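Local coordinates for protein o-succinylbenzoate synthase (Synechococcus elongatus, PDB 2OZT) that dehydrates 2-succinyl-6-hydroxy-2,4-cyclohexadiene-1-carboxylate to 2-succinylbenzoate with the help of a divalent metal ion, a step on the pathway to phylloquinone, at residues Arg8-Pro13 with Tyr44-Pro49; Gly54-Asn59 with Pro85-Gly90; Ile62-Gln67 with Ala78-Ala83; Ile244-Phe249 with Thr281-Leu286. All coordinates share one frame; numbering follows the deposited sequence.

All four contacts are largely buried, but they differ in depth and chemistry. Interaction 4 lies nearest the centre of the chain, inside the barrel domain, and is almost wholly apolar; interaction 3, towards the outside of the N-terminal domain, is apolar too, with one exposed proline. Interactions 1 and 2 are polar, each built on a glutamate carboxylate: E46 takes a tyrosine hydroxyl, E56 two backbone N-H groups. Interaction 3 uses helix 58-67 itself and interaction 2 the residues leading into it, and 3 is nested within the loop that 2 closes. Interactions 1 and 2 both touch 4, where the N-terminal domain packs on the barrel, whereas interaction 3 stays clear of it.

Interaction 1 of 4, residues Arg8-Pro13 with Tyr44-Pro49; sequences RIYEEP and YGEIAP
The carboxylate oxygen OE2 of E46 is gripped by two donors: the phenol of Y10, whose OH lies 2.6 Å from E46 OE2, and the backbone N-H of G276. The hydroxyl donates a hydrogen bond to this oxygen from the anti side, 29° out of the carboxylate plane. Ring and carboxylate stand nearly perpendicular, 86° apart, and the two side chains cross at about a right angle, with OE2 approaching the CE2-CZ-OH side of the ring obliquely. E46 reaches out fully extended from strand 42-47. On Y10 the first torsion places CG between the backbone N and the carbonyl carbon (chi1 76°), which directs the ring across the sheet towards segment 44-49. There its OH also rests against the methyl of A48, 3.5 Å from A48 CB. R304 is a further partner of the Y10 hydroxyl and forms a salt bridge with E12, while the other oxygen of E46, OE1, accepts the N-H of A279. A phenylalanine in place of Y10 would probably leave E46 OE2 with one donor fewer and R304 without its phenolic mate.

The two strands are not neighbours in the antiparallel sheet. Strand 23-36 runs between them, and Y10 bridges it with its ring stacked on Y32, a residue that E46 also touches. From this face E46 meets the beginning of helix 277-290, whereas I9 and I47 pack against helix 58-67 on the opposite face of the sheet.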
loop_
_atom_site.group_PDB
_atom_site.type_symbol
_atom_site.label_atom_id
_atom_site.label_comp_id
_atom_site.label_asym_id
_atom_site.label_seq_id
_atom_site.Cartn_x
_atom_site.Cartn_y
_atom_site.Cartn_z
ATOM N N ARG A 8 -3.350 -14.908 16.892
ATOM C CA ARG A 8 -4.790 -15.077 16.736
ATOM C C ARG A 8 -5.187 -14.659 15.347
ATOM O O ARG A 8 -4.746 -13.608 14.889
ATOM C CB ARG A 8 -5.567 -14.213 17.726
ATOM C CG ARG A 8 -5.349 -14.713 19.176
ATOM C CD ARG A 8 -6.018 -13.853 20.267
ATOM N NE ARG A 8 -5.828 -14.437 21.616
ATOM C CZ ARG A 8 -6.332 -13.931 22.756
ATOM N NH1 ARG A 8 -7.078 -12.830 22.749
ATOM N NH2 ARG A 8 -6.093 -14.540 23.921
ATOM N N ILE A 9 -6.050 -15.456 14.717
ATOM C CA ILE A 9 -6.688 -15.049 13.452
ATOM C C ILE A 9 -7.725 -13.983 13.720
ATOM O O ILE A 9 -8.341 -13.955 14.789
ATOM C CB ILE A 9 -7.320 -16.249 12.760
ATOM C CG1 ILE A 9 -7.464 -15.949 11.261
ATOM C CG2 ILE A 9 -8.691 -16.599 13.389
ATOM C CD1 ILE A 9 -7.844 -17.164 10.399
ATOM N N TYR A 10 -7.915 -13.107 12.725
ATOM C CA TYR A 10 -9.041 -12.165 12.707
ATOM C C TYR A 10 -9.736 -12.230 11.374
ATOM O O TYR A 10 -9.119 -12.586 10.412
ATOM C CB TYR A 10 -8.575 -10.737 13.026
ATOM C CG TYR A 10 -7.841 -9.972 11.929
ATOM C CD1 TYR A 10 -8.537 -9.391 10.872
ATOM C CD2 TYR A 10 -6.460 -9.809 11.978
ATOM C CE1 TYR A 10 -7.889 -8.649 9.904
ATOM C CE2 TYR A 10 -5.785 -9.047 11.005
ATOM C CZ TYR A 10 -6.508 -8.475 9.968
ATOM O OH TYR A 10 -5.852 -7.715 9.012
ATOM N N GLU A 11 -11.044 -11.948 11.350
ATOM C CA GLU A 11 -11.792 -11.836 10.082
ATOM C C GLU A 11 -12.789 -10.707 10.303
ATOM O O GLU A 11 -13.812 -10.909 10.971
ATOM C CB GLU A 11 -12.483 -13.166 9.713
ATOM C CG GLU A 11 -13.392 -13.133 8.450
ATOM C CD GLU A 11 -13.396 -14.458 7.662
ATOM O OE1 GLU A 11 -14.123 -15.431 8.005
ATOM O OE2 GLU A 11 -12.673 -14.527 6.655
ATOM N N GLU A 12 -12.482 -9.526 9.754
ATOM C CA GLU A 12 -13.175 -8.274 10.050
ATOM C C GLU A 12 -14.003 -7.781 8.850
ATOM O O GLU A 12 -13.478 -7.545 7.772
ATOM C CB GLU A 12 -12.141 -7.215 10.468
ATOM C CG GLU A 12 -12.719 -5.908 10.933
ATOM C CD GLU A 12 -11.668 -4.875 11.244
ATOM O OE1 GLU A 12 -10.571 -5.250 11.762
ATOM O OE2 GLU A 12 -11.952 -3.680 10.980
ATOM N N PRO A 13 -15.328 -7.651 9.022
ATOM C CA PRO A 13 -16.097 -7.098 7.918
ATOM C C PRO A 13 -15.628 -5.695 7.494
ATOM O O PRO A 13 -15.250 -4.863 8.333
ATOM C CB PRO A 13 -17.523 -7.029 8.507
ATOM C CG PRO A 13 -17.527 -8.170 9.529
ATOM C CD PRO A 13 -16.183 -8.047 10.162
ATOM N N TYR A 44 3.420 -6.083 19.536
ATOM C CA TYR A 44 2.335 -6.606 18.657
ATOM C C TYR A 44 2.688 -6.428 17.199
ATOM O O TYR A 44 3.362 -5.480 16.849
ATOM C CB TYR A 44 1.001 -5.889 18.906
ATOM C CG TYR A 44 0.425 -6.038 20.293
ATOM C CD1 TYR A 44 -0.563 -6.986 20.580
ATOM C CD2 TYR A 44 0.874 -5.206 21.313
ATOM C CE1 TYR A 44 -1.074 -7.073 21.894
ATOM C CE2 TYR A 44 0.369 -5.285 22.577
ATOM C CZ TYR A 44 -0.585 -6.205 22.860
ATOM O OH TYR A 44 -1.018 -6.217 24.184
ATOM N N GLY A 45 2.185 -7.338 16.361
ATOM C CA GLY A 45 2.413 -7.229 14.908
ATOM C C GLY A 45 1.182 -7.798 14.229
ATOM O O GLY A 45 0.315 -8.439 14.835
ATOM N N GLU A 46 1.127 -7.522 12.929
ATOM C CA GLU A 46 -0.001 -7.979 12.108
ATOM C C GLU A 46 0.500 -8.536 10.788
ATOM O O GLU A 46 1.310 -7.907 10.102
ATOM C CB GLU A 46 -0.944 -6.809 11.874
ATOM C CG GLU A 46 -2.108 -7.132 10.917
ATOM C CD GLU A 46 -3.119 -5.990 10.792
ATOM O OE1 GLU A 46 -3.058 -4.953 11.516
ATOM O OE2 GLU A 46 -4.006 -6.131 9.870
ATOM N N ILE A 47 -0.030 -9.713 10.428
ATOM C CA ILE A 47 0.256 -10.394 9.146
ATOM C C ILE A 47 -1.046 -10.458 8.356
ATOM O O ILE A 47 -1.993 -11.149 8.744
ATOM C CB ILE A 47 0.709 -11.845 9.402
ATOM C CG1 ILE A 47 1.948 -11.846 10.332
ATOM C CG2 ILE A 47 0.985 -12.625 8.145
ATOM C CD1 ILE A 47 2.375 -13.247 10.813
ATOM N N ALA A 48 -1.118 -9.709 7.249
ATOM C CA ALA A 48 -2.358 -9.627 6.485
ATOM C C ALA A 48 -2.104 -9.615 4.978
ATOM O O ALA A 48 -2.348 -8.593 4.337
ATOM C CB ALA A 48 -3.117 -8.350 6.903
ATOM N N PRO A 49 -1.679 -10.735 4.387
ATOM C CA PRO A 49 -1.533 -10.744 2.937
ATOM C C PRO A 49 -2.890 -10.451 2.269
ATOM O O PRO A 49 -3.977 -10.705 2.856
ATOM C CB PRO A 49 -1.073 -12.158 2.633
ATOM C CG PRO A 49 -1.609 -13.011 3.812
ATOM C CD PRO A 49 -1.416 -12.053 4.992
#

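Interaction 2 of 4, residues Gly54-Asn59 with Pro85-Gly90; sequences GSETLN and PAAQFG
The irregular chain of G54-T57 runs past the start of helix 85-97, with E56 and P85, 7.5 Å apart at their CA atoms, the closest CA pair across the two segments. E56 has its CB directed at the helix, and an extended side chain, with CG anti to the backbone N (chi1 178°), carries the carboxylate to the first turn. Both oxygens are used in a two-pronged grip. A86 N donates to E56 OE1 at 2.8 Å with an N-H···O angle of 160°, and A87 N to E56 OE2 at 3.1 Å; each bond uses a syn lone pair. The backbone N of P85 carries no hydrogen to donate; its ring lies against one carboxylate oxygen, P85 CD 3.3 Å from E56 OE1. A glutamine in place of E56 would probably lose one of the two bonds, since its amide has a single acceptor oxygen, and with it the negative charge facing the helix start.

That charge is likely to be eased by the helix N terminus, although D61 lies close by with like charge. A carboxylate that takes up N-H groups of a first helical turn is a familiar way of satisfying a helix start, here within the N-terminal capping domain of an enolase-superfamily enzyme.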
loop_
_atom_site.group_PDB
_atom_site.type_symbol
_atom_site.label_atom_id
_atom_site.label_comp_id
_atom_site.label_asym_id
_atom_site.label_seq_id
_atom_site.Cartn_x
_atom_site.Cartn_y
_atom_site.Cartn_z
ATOM N N GLY A 54 0.269 -11.064 -5.173
ATOM C CA GLY A 54 1.327 -12.035 -4.950
ATOM C C GLY A 54 0.855 -13.439 -4.591
ATOM O O GLY A 54 -0.351 -13.737 -4.590
ATOM N N SER A 55 1.811 -14.285 -4.225
ATOM C CA SER A 55 1.543 -15.702 -3.989
ATOM C C SER A 55 1.322 -16.073 -2.532
ATOM O O SER A 55 0.963 -17.220 -2.235
ATOM C CB SER A 55 2.698 -16.563 -4.531
ATOM O OG SER A 55 3.927 -16.198 -3.917
ATOM N N GLU A 56 1.551 -15.131 -1.618
ATOM C CA GLU A 56 1.412 -15.486 -0.198
ATOM C C GLU A 56 -0.067 -15.601 0.159
ATOM O O GLU A 56 -0.905 -14.754 -0.236
ATOM C CB GLU A 56 2.061 -14.389 0.658
ATOM C CG GLU A 56 1.929 -14.616 2.156
ATOM C CD GLU A 56 2.750 -13.566 2.928
ATOM O OE1 GLU A 56 2.942 -12.467 2.364
ATOM O OE2 GLU A 56 3.139 -13.828 4.101
ATOM N N THR A 57 -0.399 -16.660 0.896
ATOM C CA THR A 57 -1.770 -16.846 1.385
ATOM C C THR A 57 -1.797 -16.843 2.909
ATOM O O THR A 57 -0.835 -17.210 3.553
ATOM C CB THR A 57 -2.385 -18.191 0.911
ATOM O OG1 THR A 57 -1.637 -19.278 1.482
ATOM C CG2 THR A 57 -2.383 -18.263 -0.648
ATOM N N LEU A 58 -2.922 -16.430 3.465
ATOM C CA LEU A 58 -3.070 -16.450 4.898
ATOM C C LEU A 58 -2.894 -17.881 5.385
ATOM O O LEU A 58 -2.299 -18.119 6.458
ATOM C CB LEU A 58 -4.425 -15.906 5.304
ATOM C CG LEU A 58 -4.625 -15.800 6.816
ATOM C CD1 LEU A 58 -3.576 -14.862 7.438
ATOM C CD2 LEU A 58 -6.040 -15.326 7.148
ATOM N N ASN A 59 -3.407 -18.869 4.662
ATOM C CA ASN A 59 -3.196 -20.264 5.125
ATOM C C ASN A 59 -1.743 -20.638 5.254
ATOM O O ASN A 59 -1.348 -21.357 6.210
ATOM C CB ASN A 59 -3.912 -21.241 4.183
ATOM C CG ASN A 59 -5.411 -21.198 4.349
ATOM O OD1 ASN A 59 -5.954 -20.549 5.246
ATOM N ND2 ASN A 59 -6.115 -21.870 3.422
ATOM N N PRO A 85 6.266 -12.695 2.643
ATOM C CA PRO A 85 6.702 -11.345 3.054
ATOM C C PRO A 85 5.796 -10.655 4.058
ATOM O O PRO A 85 6.298 -9.908 4.905
ATOM C CB PRO A 85 6.740 -10.555 1.742
ATOM C CG PRO A 85 5.836 -11.323 0.801
ATOM C CD PRO A 85 5.974 -12.794 1.204
ATOM N N ALA A 86 4.481 -10.883 4.009
ATOM C CA ALA A 86 3.624 -10.315 5.070
ATOM C C ALA A 86 3.973 -10.893 6.459
ATOM O O ALA A 86 3.922 -10.165 7.446
ATOM C CB ALA A 86 2.117 -10.485 4.718
ATOM N N ALA A 87 4.295 -12.190 6.489
ATOM C CA ALA A 87 4.765 -12.785 7.758
ATOM C C ALA A 87 6.078 -12.155 8.212
ATOM O O ALA A 87 6.224 -11.864 9.413
ATOM C CB ALA A 87 4.906 -14.296 7.605
ATOM N N GLN A 88 7.023 -11.948 7.291
ATOM C CA GLN A 88 8.258 -11.227 7.615
ATOM C C GLN A 88 7.944 -9.852 8.217
ATOM O O GLN A 88 8.530 -9.446 9.237
ATOM C CB GLN A 88 9.172 -11.068 6.409
ATOM C CG GLN A 88 9.678 -12.365 5.759
ATOM C CD GLN A 88 10.524 -12.061 4.516
ATOM O OE1 GLN A 88 10.073 -11.378 3.571
ATOM N NE2 GLN A 88 11.734 -12.614 4.487
ATOM N N PHE A 89 7.030 -9.106 7.611
ATOM C CA PHE A 89 6.659 -7.794 8.148
ATOM C C PHE A 89 6.061 -7.929 9.535
ATOM O O PHE A 89 6.441 -7.201 10.482
ATOM C CB PHE A 89 5.626 -7.120 7.215
ATOM C CG PHE A 89 4.911 -5.946 7.831
ATOM C CD1 PHE A 89 5.442 -4.671 7.784
ATOM C CD2 PHE A 89 3.688 -6.116 8.505
ATOM C CE1 PHE A 89 4.776 -3.579 8.308
ATOM C CE2 PHE A 89 3.015 -5.020 9.062
ATOM C CZ PHE A 89 3.551 -3.744 8.969
ATOM N N GLY A 90 5.137 -8.881 9.688
ATOM C CA GLY A 90 4.483 -9.005 10.997
ATOM C C GLY A 90 5.437 -9.349 12.130
ATOM O O GLY A 90 5.380 -8.696 13.191
#

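Interaction 3 of 4, residues Ile62-Gln67 with Ala78-Ala83; sequences IALCQQ and ATIPEA
The pyrrolidine of P81 is the one ring in this contact, and it meets helix 58-67 through a single corner: its CD lies 3.9 Å from L64 CD1, while the other ring atoms stay farther from segment 62-67. Of residues 62-67, only L64 touches residues 78-83, and it does so with both methyls. Its CG lies anti to the backbone N (chi1 175°), which projects the isobutyl fork away from the helix and sends one branch to each of two successive loop residues. CD1 goes to P81, the two side chains sliding past each other in opposite directions. CD2 goes to I80, 3.8 Å from its CG2 and 4.1 Å from its CG1, and here the side chains cross at about a right angle. CD2 thus rests against both branches leaving the CB of I80. The contact is purely apolar, held by methyl and methylene packing at ordinary van der Waals distances; L64 and I80 are buried, and P81 is exposed.

L64 and I80 both continue onto helix 85-97, where each touches F91; L64 also meets A87 there, and I80 meets Q88. The loop that links helix 74-77 to helix 85-97 is in this way drawn against helix 58-67. Elsewhere on helix 58-67, I62 and C65 pack on strand 3-20, so the helix touches the antiparallel sheet as well as the 78-83 loop and helix 85-97.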
loop_
_atom_site.group_PDB
_atom_site.type_symbol
_atom_site.label_atom_id
_atom_site.label_comp_id
_atom_site.label_asym_id
_atom_site.label_seq_id
_atom_site.Cartn_x
_atom_site.Cartn_y
_atom_site.Cartn_z
ATOM N N ILE A 62 -0.437 -19.066 8.416
ATOM C CA ILE A 62 -0.940 -19.812 9.591
ATOM C C ILE A 62 -0.069 -21.040 9.817
ATOM O O ILE A 62 0.370 -21.318 10.962
ATOM C CB ILE A 62 -2.454 -20.216 9.436
ATOM C CG1 ILE A 62 -3.336 -18.987 9.589
ATOM C CG2 ILE A 62 -2.852 -21.217 10.560
ATOM C CD1 ILE A 62 -4.726 -19.164 8.994
ATOM N N ALA A 63 0.231 -21.755 8.745
ATOM C CA ALA A 63 1.095 -22.930 8.844
ATOM C C ALA A 63 2.462 -22.521 9.416
ATOM O O ALA A 63 3.005 -23.182 10.300
ATOM C CB ALA A 63 1.251 -23.591 7.515
ATOM N N LEU A 64 3.015 -21.412 8.930
ATOM C CA LEU A 64 4.257 -20.872 9.468
ATOM C C LEU A 64 4.138 -20.643 10.953
ATOM O O LEU A 64 5.019 -21.091 11.723
ATOM C CB LEU A 64 4.573 -19.518 8.806
ATOM C CG LEU A 64 5.808 -18.863 9.441
ATOM C CD1 LEU A 64 7.134 -19.558 9.075
ATOM C CD2 LEU A 64 5.819 -17.373 9.179
ATOM N N CYS A 65 3.077 -19.970 11.403
ATOM C CA CYS A 65 2.919 -19.696 12.827
ATOM C C CYS A 65 2.892 -20.992 13.629
ATOM O O CYS A 65 3.411 -21.041 14.734
ATOM C CB CYS A 65 1.662 -18.881 13.112
ATOM S SG CYS A 65 1.911 -17.156 12.572
ATOM N N GLN A 66 2.314 -22.048 13.072
ATOM C CA GLN A 66 2.207 -23.316 13.818
ATOM C C GLN A 66 3.505 -24.094 13.808
ATOM O O GLN A 66 3.678 -25.017 14.629
ATOM C CB GLN A 66 1.058 -24.176 13.238
ATOM C CG GLN A 66 -0.260 -23.515 13.478
ATOM C CD GLN A 66 -1.432 -24.384 13.146
ATOM O OE1 GLN A 66 -1.496 -25.002 12.081
ATOM N NE2 GLN A 66 -2.386 -24.424 14.058
ATOM N N GLN A 67 4.417 -23.764 12.905
ATOM C CA GLN A 67 5.700 -24.465 12.788
ATOM C C GLN A 67 6.801 -23.829 13.622
ATOM O O GLN A 67 7.768 -24.509 13.994
ATOM C CB GLN A 67 6.167 -24.500 11.327
ATOM C CG GLN A 67 5.373 -25.448 10.414
ATOM C CD GLN A 67 5.406 -24.991 8.973
ATOM O OE1 GLN A 67 6.238 -24.154 8.592
ATOM N NE2 GLN A 67 4.484 -25.524 8.154
ATOM N N ALA A 78 14.787 -15.321 11.250
ATOM C CA ALA A 78 15.489 -15.393 9.969
ATOM C C ALA A 78 15.119 -16.634 9.158
ATOM O O ALA A 78 15.366 -16.672 7.950
ATOM C CB ALA A 78 17.020 -15.278 10.173
ATOM N N THR A 79 14.468 -17.618 9.786
ATOM C CA THR A 79 14.055 -18.834 9.070
ATOM C C THR A 79 12.725 -18.610 8.338
ATOM O O THR A 79 12.306 -19.449 7.543
ATOM C CB THR A 79 13.939 -20.080 9.982
ATOM O OG1 THR A 79 12.873 -19.910 10.920
ATOM C CG2 THR A 79 15.239 -20.316 10.739
ATOM N N ILE A 80 12.061 -17.484 8.587
ATOM C CA ILE A 80 10.786 -17.238 7.885
ATOM C C ILE A 80 11.029 -17.140 6.370
ATOM O O ILE A 80 11.867 -16.347 5.941
ATOM C CB ILE A 80 10.062 -15.983 8.410
ATOM C CG1 ILE A 80 9.691 -16.168 9.885
ATOM C CG2 ILE A 80 8.772 -15.716 7.538
ATOM C CD1 ILE A 80 9.342 -14.864 10.613
ATOM N N PRO A 81 10.333 -17.969 5.550
ATOM C CA PRO A 81 10.586 -17.952 4.098
ATOM C C PRO A 81 10.390 -16.581 3.454
ATOM O O PRO A 81 9.450 -15.861 3.801
ATOM C CB PRO A 81 9.550 -18.957 3.556
ATOM C CG PRO A 81 9.265 -19.876 4.702
ATOM C CD PRO A 81 9.367 -19.021 5.931
ATOM N N GLU A 82 11.265 -16.219 2.520
ATOM C CA GLU A 82 11.110 -15.018 1.719
ATOM C C GLU A 82 9.797 -15.041 0.965
ATOM O O GLU A 82 9.286 -13.980 0.569
ATOM C CB GLU A 82 12.291 -14.884 0.726
ATOM C CG GLU A 82 12.132 -13.782 -0.340
ATOM C CD GLU A 82 13.372 -13.604 -1.209
ATOM O OE1 GLU A 82 14.495 -13.862 -0.726
ATOM O OE2 GLU A 82 13.221 -13.193 -2.378
ATOM N N ALA A 83 9.238 -16.238 0.754
ATOM C CA ALA A 83 7.972 -16.356 0.025
ATOM C C ALA A 83 6.772 -15.909 0.879
ATOM O O ALA A 83 5.649 -15.878 0.401
ATOM C CB ALA A 83 7.766 -17.787 -0.469
#

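Interaction 4 of 4, residues Ile244-Phe249 with Thr281-Leu286; sequences IKTALF and TAIFHL
T246 and I283 lie alongside each other, pointing in opposite directions, so that they slide past one another instead of meeting end on. The methylene CG1 of I283 touches two carbons of the threonine, T246 CB and T246 CG2, both at 3.9 Å. Beyond it the terminal methyl continues along the short helix: I283 CD1 is 4.2 Å from the CB of A247 and also passes close to the backbone N of that residue. The torsion of T246 decides which branch faces the partner. With chi1 at -59° the methyl CG2 is anti to the backbone N, and it can reach L286 as well as I283. L286 comes in obliquely from one turn further along helix 277-290, placing its CD1 4.0 Å from T246 CG2. T246 thus lies against two residues, i and i+3, on the same side of the helix, and the contact is essentially apolar despite its threonine. F89 of helix 85-97 touches T246, A247 and I283, so the N-terminal domain closes over the same spot, and F270 of strand 268-270 adds to the packing on T246.

K245, just before T246, has its CB directed away from segment 281-286, and its NZ forms a salt bridge with the metal ligand D221. Together with K138 on the second barrel strand, predicted to be the proton donor, K245 at the end of the sixth, predicted to be the proton acceptor, makes the lysine pair characteristic of the muconate lactonizing enzyme branch of the enolase superfamily; the short helix after K245 packs on the helix that follows the seventh strand.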
loop_
_atom_site.group_PDB
_atom_site.type_symbol
_atom_site.label_atom_id
_atom_site.label_comp_id
_atom_site.label_asym_id
_atom_site.label_seq_id
_atom_site.Cartn_x
_atom_site.Cartn_y
_atom_site.Cartn_z
ATOM N N ILE A 244 4.492 1.262 -2.620
ATOM C CA ILE A 244 4.927 0.232 -1.678
ATOM C C ILE A 244 3.841 -0.041 -0.657
ATOM O O ILE A 244 3.394 0.896 0.049
ATOM C CB ILE A 244 6.156 0.758 -0.905
ATOM C CG1 ILE A 244 7.327 1.103 -1.839
ATOM C CG2 ILE A 244 6.614 -0.264 0.175
ATOM C CD1 ILE A 244 7.817 -0.073 -2.716
ATOM N N LYS A 245 3.407 -1.302 -0.590
ATOM C CA LYS A 245 2.479 -1.725 0.470
ATOM C C LYS A 245 3.294 -2.391 1.552
ATOM O O LYS A 245 3.615 -3.572 1.484
ATOM C CB LYS A 245 1.437 -2.731 -0.042
ATOM C CG LYS A 245 0.350 -2.104 -0.948
ATOM C CD LYS A 245 0.821 -1.610 -2.354
ATOM C CE LYS A 245 1.419 -2.712 -3.226
ATOM N NZ LYS A 245 1.836 -2.068 -4.580
ATOM N N THR A 246 3.674 -1.576 2.535
ATOM C CA THR A 246 4.641 -2.035 3.531
ATOM C C THR A 246 4.182 -3.321 4.240
ATOM O O THR A 246 5.019 -4.186 4.541
ATOM C CB THR A 246 4.916 -0.915 4.486
ATOM O OG1 THR A 246 5.439 0.211 3.775
ATOM C CG2 THR A 246 5.953 -1.278 5.564
ATOM N N ALA A 247 2.886 -3.443 4.492
ATOM C CA ALA A 247 2.404 -4.627 5.209
ATOM C C ALA A 247 2.577 -5.906 4.408
ATOM O O ALA A 247 2.538 -7.018 4.971
ATOM C CB ALA A 247 0.932 -4.431 5.594
ATOM N N LEU A 248 2.718 -5.769 3.070
ATOM C CA LEU A 248 2.823 -6.949 2.195
ATOM C C LEU A 248 4.236 -7.248 1.703
ATOM O O LEU A 248 4.468 -8.250 1.037
ATOM C CB LEU A 248 1.963 -6.764 0.928
ATOM C CG LEU A 248 0.540 -6.295 1.165
ATOM C CD1 LEU A 248 -0.198 -6.203 -0.220
ATOM C CD2 LEU A 248 -0.183 -7.267 2.150
ATOM N N PHE A 249 5.164 -6.342 2.029
ATOM C CA PHE A 249 6.414 -6.226 1.296
ATOM C C PHE A 249 7.540 -7.128 1.801
ATOM O O PHE A 249 8.353 -7.606 0.991
ATOM C CB PHE A 249 6.816 -4.747 1.378
ATOM C CG PHE A 249 8.212 -4.432 0.947
ATOM C CD1 PHE A 249 8.494 -3.978 -0.367
ATOM C CD2 PHE A 249 9.249 -4.505 1.879
ATOM C CE1 PHE A 249 9.819 -3.623 -0.726
ATOM C CE2 PHE A 249 10.566 -4.201 1.516
ATOM C CZ PHE A 249 10.830 -3.746 0.220
ATOM N N THR A 281 -0.266 1.341 12.358
ATOM C CA THR A 281 0.525 2.100 13.321
ATOM C C THR A 281 2.000 1.751 13.182
ATOM O O THR A 281 2.852 2.643 13.238
ATOM C CB THR A 281 0.040 1.875 14.761
ATOM O OG1 THR A 281 -1.359 2.133 14.825
ATOM C CG2 THR A 281 0.723 2.888 15.704
ATOM N N ALA A 282 2.307 0.482 12.957
ATOM C CA ALA A 282 3.665 0.069 12.684
ATOM C C ALA A 282 4.245 0.770 11.454
ATOM O O ALA A 282 5.425 1.140 11.433
ATOM C CB ALA A 282 3.729 -1.428 12.475
ATOM N N ILE A 283 3.429 0.919 10.405
ATOM C CA ILE A 283 3.904 1.585 9.213
ATOM C C ILE A 283 4.153 3.074 9.484
ATOM O O ILE A 283 5.182 3.609 9.069
ATOM C CB ILE A 283 2.891 1.391 8.050
ATOM C CG1 ILE A 283 2.857 -0.080 7.638
ATOM C CG2 ILE A 283 3.310 2.245 6.846
ATOM C CD1 ILE A 283 1.635 -0.426 6.681
ATOM N N PHE A 284 3.195 3.739 10.133
ATOM C CA PHE A 284 3.444 5.142 10.502
ATOM C C PHE A 284 4.720 5.294 11.360
ATOM O O PHE A 284 5.426 6.306 11.210
ATOM C CB PHE A 284 2.230 5.798 11.155
ATOM C CG PHE A 284 1.221 6.307 10.143
ATOM C CD1 PHE A 284 0.564 5.425 9.284
ATOM C CD2 PHE A 284 0.928 7.663 10.075
ATOM C CE1 PHE A 284 -0.365 5.910 8.344
ATOM C CE2 PHE A 284 0.012 8.144 9.183
ATOM C CZ PHE A 284 -0.652 7.287 8.306
ATOM N N HIS A 285 5.027 4.335 12.241
ATOM C CA HIS A 285 6.294 4.408 12.971
ATOM C C HIS A 285 7.467 4.347 11.988
ATOM O O HIS A 285 8.454 5.082 12.124
ATOM C CB HIS A 285 6.343 3.222 13.953
ATOM C CG HIS A 285 7.697 2.963 14.556
ATOM N ND1 HIS A 285 8.328 3.865 15.384
ATOM C CD2 HIS A 285 8.542 1.910 14.437
ATOM C CE1 HIS A 285 9.505 3.385 15.746
ATOM N NE2 HIS A 285 9.657 2.196 15.196
ATOM N N LEU A 286 7.416 3.403 11.047
ATOM C CA LEU A 286 8.492 3.305 10.070
ATOM C C LEU A 286 8.643 4.604 9.232
ATOM O O LEU A 286 9.745 4.981 8.850
ATOM C CB LEU A 286 8.227 2.127 9.121
ATOM C CG LEU A 286 8.417 0.750 9.809
ATOM C CD1 LEU A 286 7.719 -0.347 9.026
ATOM C CD2 LEU A 286 9.918 0.457 9.906
#